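Local coordinates for coiled-coil and C2 domain-containing protein 1-like (Drosophila melanogaster, PDB 6EI6) that binds phosphatidylinositol monophosphates and regulates the ESCRT pathway in endosomal protein sorting, supporting full activity of the ESCRT-III subunit Shrub, probably by preventing its inappropriate polymerisation, at residues A[42-53]-A[258-268]. Numbering follows the deposited sequence.
Sequences MEEQLAKQLMMC and MEHITEKWLVL
Gln49 reaches from helix 34-62 to the backbone of Leu266 and grips it with both ends of its carboxamide. Gln49 OE1 accepts from Leu266 N at 2.7 Å, the donor tilted out of the carbonyl plane. Gln49 NE2 in turn donates an almost straight bond of 3.0 Å to Leu266 O. Extended beyond CG, the side chain carries its amide across one face of the Trp265 indole to the strand. Gln49 CG sits 3.5 Å from the centroid of the Trp265 six-membered ring in a CH-pi contact, and the amide stacks on the indole with the planes 19° apart. Cys53 SG meets the edge of the same ring, 3.8 Å from Trp265 CZ2. Beside this tight centre, Leu46 and Leu266 cross at about a right angle, and Ile261 fits as a knob among Gln45, Lys48, Gln49 and Met52. Gln45 NE2, passing alongside Ile261 CG2, also donates to Gln49 OE1 on a lone pair.

The solvent side is looser: Lys48 CD only skirts Ile261 CD1 at 4.2 Å, and the ends of exposed Lys48 and Lys264 lead away, Lys48 to a salt bridge with Glu44. An alanine in place of Gln49 would probably leave Leu266 N and O without these partners and strip the amide and CG from the Trp265 face.

This C-terminal piece of the protein carries the C2 domain; the contact lies in its helical part, outside the beta sandwich. Strands 265-268 and 99-102 form a two-stranded antiparallel sheet, which Gln49 and Leu46 attach to helix 34-62. A flipped Gln49 amide would set donor against donor and acceptor against acceptor, which probably fixes its rotation.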
loop_
_atom_site.group_PDB
_atom_site.type_symbol
_atom_site.label_atom_id
_atom_site.label_comp_id
_atom_site.label_asym_id
_atom_site.label_seq_id
_atom_site.Cartn_x
_atom_site.Cartn_y
_atom_site.Cartn_z
ATOM N N MET A 42 -0.072 16.278 -20.566
ATOM C CA MET A 42 -0.144 15.033 -21.321
ATOM C C MET A 42 0.773 13.984 -20.709
ATOM O O MET A 42 0.375 12.837 -20.469
ATOM C CB MET A 42 0.238 15.290 -22.783
ATOM C CG MET A 42 -0.829 15.981 -23.599
ATOM S SD MET A 42 -0.209 16.576 -25.192
ATOM C CE MET A 42 0.186 14.995 -26.005
ATOM N N GLU A 43 2.015 14.366 -20.451
ATOM C CA GLU A 43 2.972 13.422 -19.898
ATOM C C GLU A 43 2.595 13.016 -18.470
ATOM O O GLU A 43 2.645 11.829 -18.117
ATOM C CB GLU A 43 4.359 14.045 -19.965
ATOM C CG GLU A 43 5.445 13.089 -19.619
ATOM C CD GLU A 43 6.796 13.593 -20.035
ATOM O OE1 GLU A 43 6.848 14.465 -20.954
ATOM O OE2 GLU A 43 7.785 13.111 -19.428
ATOM N N GLU A 44 2.192 13.982 -17.641
ATOM C CA GLU A 44 1.711 13.667 -16.295
ATOM C C GLU A 44 0.545 12.693 -16.333
ATOM O O GLU A 44 0.503 11.722 -15.559
ATOM C CB GLU A 44 1.283 14.946 -15.579
ATOM C CG GLU A 44 2.438 15.819 -15.222
ATOM C CD GLU A 44 3.088 15.358 -13.924
ATOM O OE1 GLU A 44 2.356 14.811 -13.038
ATOM O OE2 GLU A 44 4.330 15.508 -13.801
ATOM N N GLN A 45 -0.436 12.966 -17.209
ATOM C CA GLN A 45 -1.607 12.113 -17.284
ATOM C C GLN A 45 -1.215 10.688 -17.636
ATOM O O GLN A 45 -1.718 9.732 -17.029
ATOM C CB GLN A 45 -2.599 12.660 -18.302
ATOM C CG GLN A 45 -3.817 11.748 -18.495
ATOM C CD GLN A 45 -4.787 11.849 -17.328
ATOM O OE1 GLN A 45 -4.868 12.885 -16.690
ATOM N NE2 GLN A 45 -5.525 10.771 -17.049
ATOM N N LEU A 46 -0.305 10.528 -18.607
ATOM C CA LEU A 46 0.109 9.195 -19.026
ATOM C C LEU A 46 0.908 8.510 -17.924
ATOM O O LEU A 46 0.717 7.315 -17.665
ATOM C CB LEU A 46 0.924 9.284 -20.327
ATOM C CG LEU A 46 0.140 9.673 -21.592
ATOM C CD1 LEU A 46 1.081 10.083 -22.754
ATOM C CD2 LEU A 46 -0.801 8.545 -22.028
ATOM N N ALA A 47 1.790 9.260 -17.248
ATOM C CA ALA A 47 2.515 8.708 -16.107
ATOM C C ALA A 47 1.562 8.239 -15.010
ATOM O O ALA A 47 1.772 7.167 -14.424
ATOM C CB ALA A 47 3.521 9.730 -15.553
ATOM N N LYS A 48 0.491 9.004 -14.730
ATOM C CA LYS A 48 -0.497 8.543 -13.746
ATOM C C LYS A 48 -1.199 7.286 -14.222
ATOM O O LYS A 48 -1.492 6.387 -13.424
ATOM C CB LYS A 48 -1.548 9.609 -13.459
ATOM C CG LYS A 48 -1.132 10.713 -12.525
ATOM C CD LYS A 48 -2.265 11.735 -12.360
ATOM C CE LYS A 48 -1.767 12.958 -11.610
ATOM N NZ LYS A 48 -0.465 13.472 -12.165
ATOM N N GLN A 49 -1.492 7.212 -15.519
ATOM C CA GLN A 49 -2.130 6.020 -16.066
ATOM C C GLN A 49 -1.198 4.821 -15.960
ATOM O O GLN A 49 -1.628 3.716 -15.592
ATOM C CB GLN A 49 -2.535 6.269 -17.529
ATOM C CG GLN A 49 -3.792 7.116 -17.687
ATOM C CD GLN A 49 -4.093 7.560 -19.142
ATOM O OE1 GLN A 49 -4.805 8.545 -19.340
ATOM N NE2 GLN A 49 -3.547 6.847 -20.146
ATOM N N LEU A 50 0.077 5.023 -16.308
ATOM C CA LEU A 50 1.081 3.973 -16.138
ATOM C C LEU A 50 1.089 3.444 -14.704
ATOM O O LEU A 50 1.018 2.229 -14.478
ATOM C CB LEU A 50 2.455 4.512 -16.511
ATOM C CG LEU A 50 3.536 3.468 -16.582
ATOM C CD1 LEU A 50 3.125 2.400 -17.588
ATOM C CD2 LEU A 50 4.858 4.150 -16.948
ATOM N N MET A 51 1.154 4.351 -13.724
ATOM C CA MET A 51 1.130 3.945 -12.327
ATOM C C MET A 51 -0.074 3.074 -12.016
ATOM O O MET A 51 0.048 2.071 -11.299
ATOM C CB MET A 51 1.126 5.164 -11.406
ATOM C CG MET A 51 1.331 4.808 -9.934
ATOM S SD MET A 51 3.016 4.184 -9.617
ATOM C CE MET A 51 3.958 5.647 -9.969
ATOM N N MET A 52 -1.258 3.451 -12.526
ATOM C CA MET A 52 -2.458 2.666 -12.241
ATOM C C MET A 52 -2.355 1.276 -12.852
ATOM O O MET A 52 -2.749 0.285 -12.229
ATOM C CB MET A 52 -3.704 3.380 -12.752
ATOM C CG MET A 52 -4.236 4.469 -11.815
ATOM S SD MET A 52 -5.868 5.135 -12.319
ATOM C CE MET A 52 -6.837 3.626 -12.382
ATOM N N CYS A 53 -1.812 1.183 -14.062
ATOM C CA CYS A 53 -1.609 -0.120 -14.688
ATOM C C CYS A 53 -0.723 -1.016 -13.837
ATOM O O CYS A 53 -1.032 -2.195 -13.638
ATOM C CB CYS A 53 -0.992 0.042 -16.079
ATOM S SG CYS A 53 -2.125 0.832 -17.196
ATOM N N MET A 258 -9.701 7.997 -8.650
ATOM C CA MET A 258 -9.070 7.039 -9.552
ATOM C C MET A 258 -10.032 6.631 -10.654
ATOM O O MET A 258 -9.631 6.473 -11.812
ATOM C CB MET A 258 -8.579 5.812 -8.774
ATOM C CG MET A 258 -7.301 6.080 -7.935
ATOM S SD MET A 258 -6.865 4.756 -6.782
ATOM C CE MET A 258 -6.502 3.420 -7.933
ATOM N N GLU A 259 -11.307 6.459 -10.312
ATOM C CA GLU A 259 -12.302 6.109 -11.315
ATOM C C GLU A 259 -12.459 7.220 -12.341
ATOM O O GLU A 259 -12.648 6.951 -13.526
ATOM C CB GLU A 259 -13.634 5.805 -10.646
ATOM C CG GLU A 259 -13.709 4.403 -10.079
ATOM C CD GLU A 259 -14.876 4.225 -9.108
ATOM O OE1 GLU A 259 -15.429 5.251 -8.625
ATOM O OE2 GLU A 259 -15.234 3.051 -8.829
ATOM N N HIS A 260 -12.371 8.478 -11.917
ATOM C CA HIS A 260 -12.477 9.555 -12.890
ATOM C C HIS A 260 -11.383 9.437 -13.939
ATOM O O HIS A 260 -11.655 9.575 -15.137
ATOM C CB HIS A 260 -12.456 10.915 -12.191
ATOM C CG HIS A 260 -13.609 11.114 -11.243
ATOM N ND1 HIS A 260 -14.790 10.401 -11.344
ATOM C CD2 HIS A 260 -13.761 11.935 -10.170
ATOM C CE1 HIS A 260 -15.613 10.764 -10.372
ATOM N NE2 HIS A 260 -15.013 11.693 -9.645
ATOM N N ILE A 261 -10.151 9.113 -13.516
ATOM C CA ILE A 261 -9.060 8.926 -14.470
ATOM C C ILE A 261 -9.386 7.807 -15.450
ATOM O O ILE A 261 -9.108 7.903 -16.651
ATOM C CB ILE A 261 -7.748 8.644 -13.722
ATOM C CG1 ILE A 261 -7.385 9.862 -12.869
ATOM C CG2 ILE A 261 -6.619 8.217 -14.709
ATOM C CD1 ILE A 261 -6.000 9.823 -12.380
ATOM N N THR A 262 -9.959 6.722 -14.959
ATOM C CA THR A 262 -10.219 5.621 -15.868
ATOM C C THR A 262 -11.328 5.954 -16.885
ATOM O O THR A 262 -11.419 5.298 -17.928
ATOM C CB THR A 262 -10.522 4.366 -15.047
ATOM O OG1 THR A 262 -10.207 3.233 -15.843
ATOM C CG2 THR A 262 -11.966 4.299 -14.621
ATOM N N GLU A 263 -12.130 6.988 -16.629
ATOM C CA GLU A 263 -13.185 7.385 -17.541
ATOM C C GLU A 263 -12.708 8.325 -18.623
ATOM O O GLU A 263 -13.424 8.527 -19.607
ATOM C CB GLU A 263 -14.323 8.043 -16.777
ATOM C CG GLU A 263 -15.186 7.037 -16.062
ATOM C CD GLU A 263 -15.854 7.652 -14.861
ATOM O OE1 GLU A 263 -15.981 8.912 -14.863
ATOM O OE2 GLU A 263 -16.230 6.889 -13.923
ATOM N N LYS A 264 -11.533 8.912 -18.462
ATOM C CA LYS A 264 -10.921 9.718 -19.497
ATOM C C LYS A 264 -9.484 9.246 -19.709
ATOM O O LYS A 264 -8.510 9.932 -19.425
ATOM C CB LYS A 264 -10.988 11.196 -19.150
ATOM C CG LYS A 264 -12.241 11.574 -18.414
ATOM C CD LYS A 264 -12.498 13.078 -18.477
ATOM C CE LYS A 264 -12.055 13.766 -17.179
ATOM N NZ LYS A 264 -12.217 15.254 -17.264
ATOM N N TRP A 265 -9.351 8.043 -20.232
ATOM C CA TRP A 265 -8.045 7.495 -20.523
ATOM C C TRP A 265 -7.456 8.246 -21.710
ATOM O O TRP A 265 -7.962 8.139 -22.834
ATOM C CB TRP A 265 -8.184 6.003 -20.826
ATOM C CG TRP A 265 -6.954 5.202 -20.645
ATOM C CD1 TRP A 265 -6.161 4.686 -21.632
ATOM C CD2 TRP A 265 -6.396 4.756 -19.404
ATOM N NE1 TRP A 265 -5.138 3.954 -21.082
ATOM C CE2 TRP A 265 -5.266 3.976 -19.715
ATOM C CE3 TRP A 265 -6.754 4.927 -18.062
ATOM C CZ2 TRP A 265 -4.467 3.398 -18.733
ATOM C CZ3 TRP A 265 -5.971 4.360 -17.089
ATOM C CH2 TRP A 265 -4.832 3.600 -17.428
ATOM N N LEU A 266 -6.370 8.981 -21.484
ATOM C CA LEU A 266 -5.714 9.658 -22.597
ATOM C C LEU A 266 -4.966 8.628 -23.439
ATOM O O LEU A 266 -4.239 7.795 -22.898
ATOM C CB LEU A 266 -4.773 10.734 -22.083
ATOM C CG LEU A 266 -4.295 11.785 -23.061
ATOM C CD1 LEU A 266 -4.096 13.090 -22.347
ATOM C CD2 LEU A 266 -3.005 11.351 -23.775
ATOM N N VAL A 267 -5.166 8.688 -24.759
ATOM C CA VAL A 267 -4.586 7.760 -25.734
ATOM C C VAL A 267 -4.131 8.580 -26.936
ATOM O O VAL A 267 -4.889 9.418 -27.431
ATOM C CB VAL A 267 -5.619 6.695 -26.180
ATOM C CG1 VAL A 267 -5.154 5.927 -27.421
ATOM C CG2 VAL A 267 -5.990 5.748 -25.062
ATOM N N LEU A 268 -2.910 8.359 -27.421
ATOM C CA LEU A 268 -2.515 9.094 -28.621
ATOM C C LEU A 268 -3.243 8.553 -29.854
ATOM O O LEU A 268 -3.569 7.361 -29.936
ATOM C CB LEU A 268 -1.012 9.007 -28.845
ATOM C CG LEU A 268 -0.170 9.414 -27.637
ATOM C CD1 LEU A 268 1.307 9.253 -27.940
ATOM C CD2 LEU A 268 -0.480 10.820 -27.151
#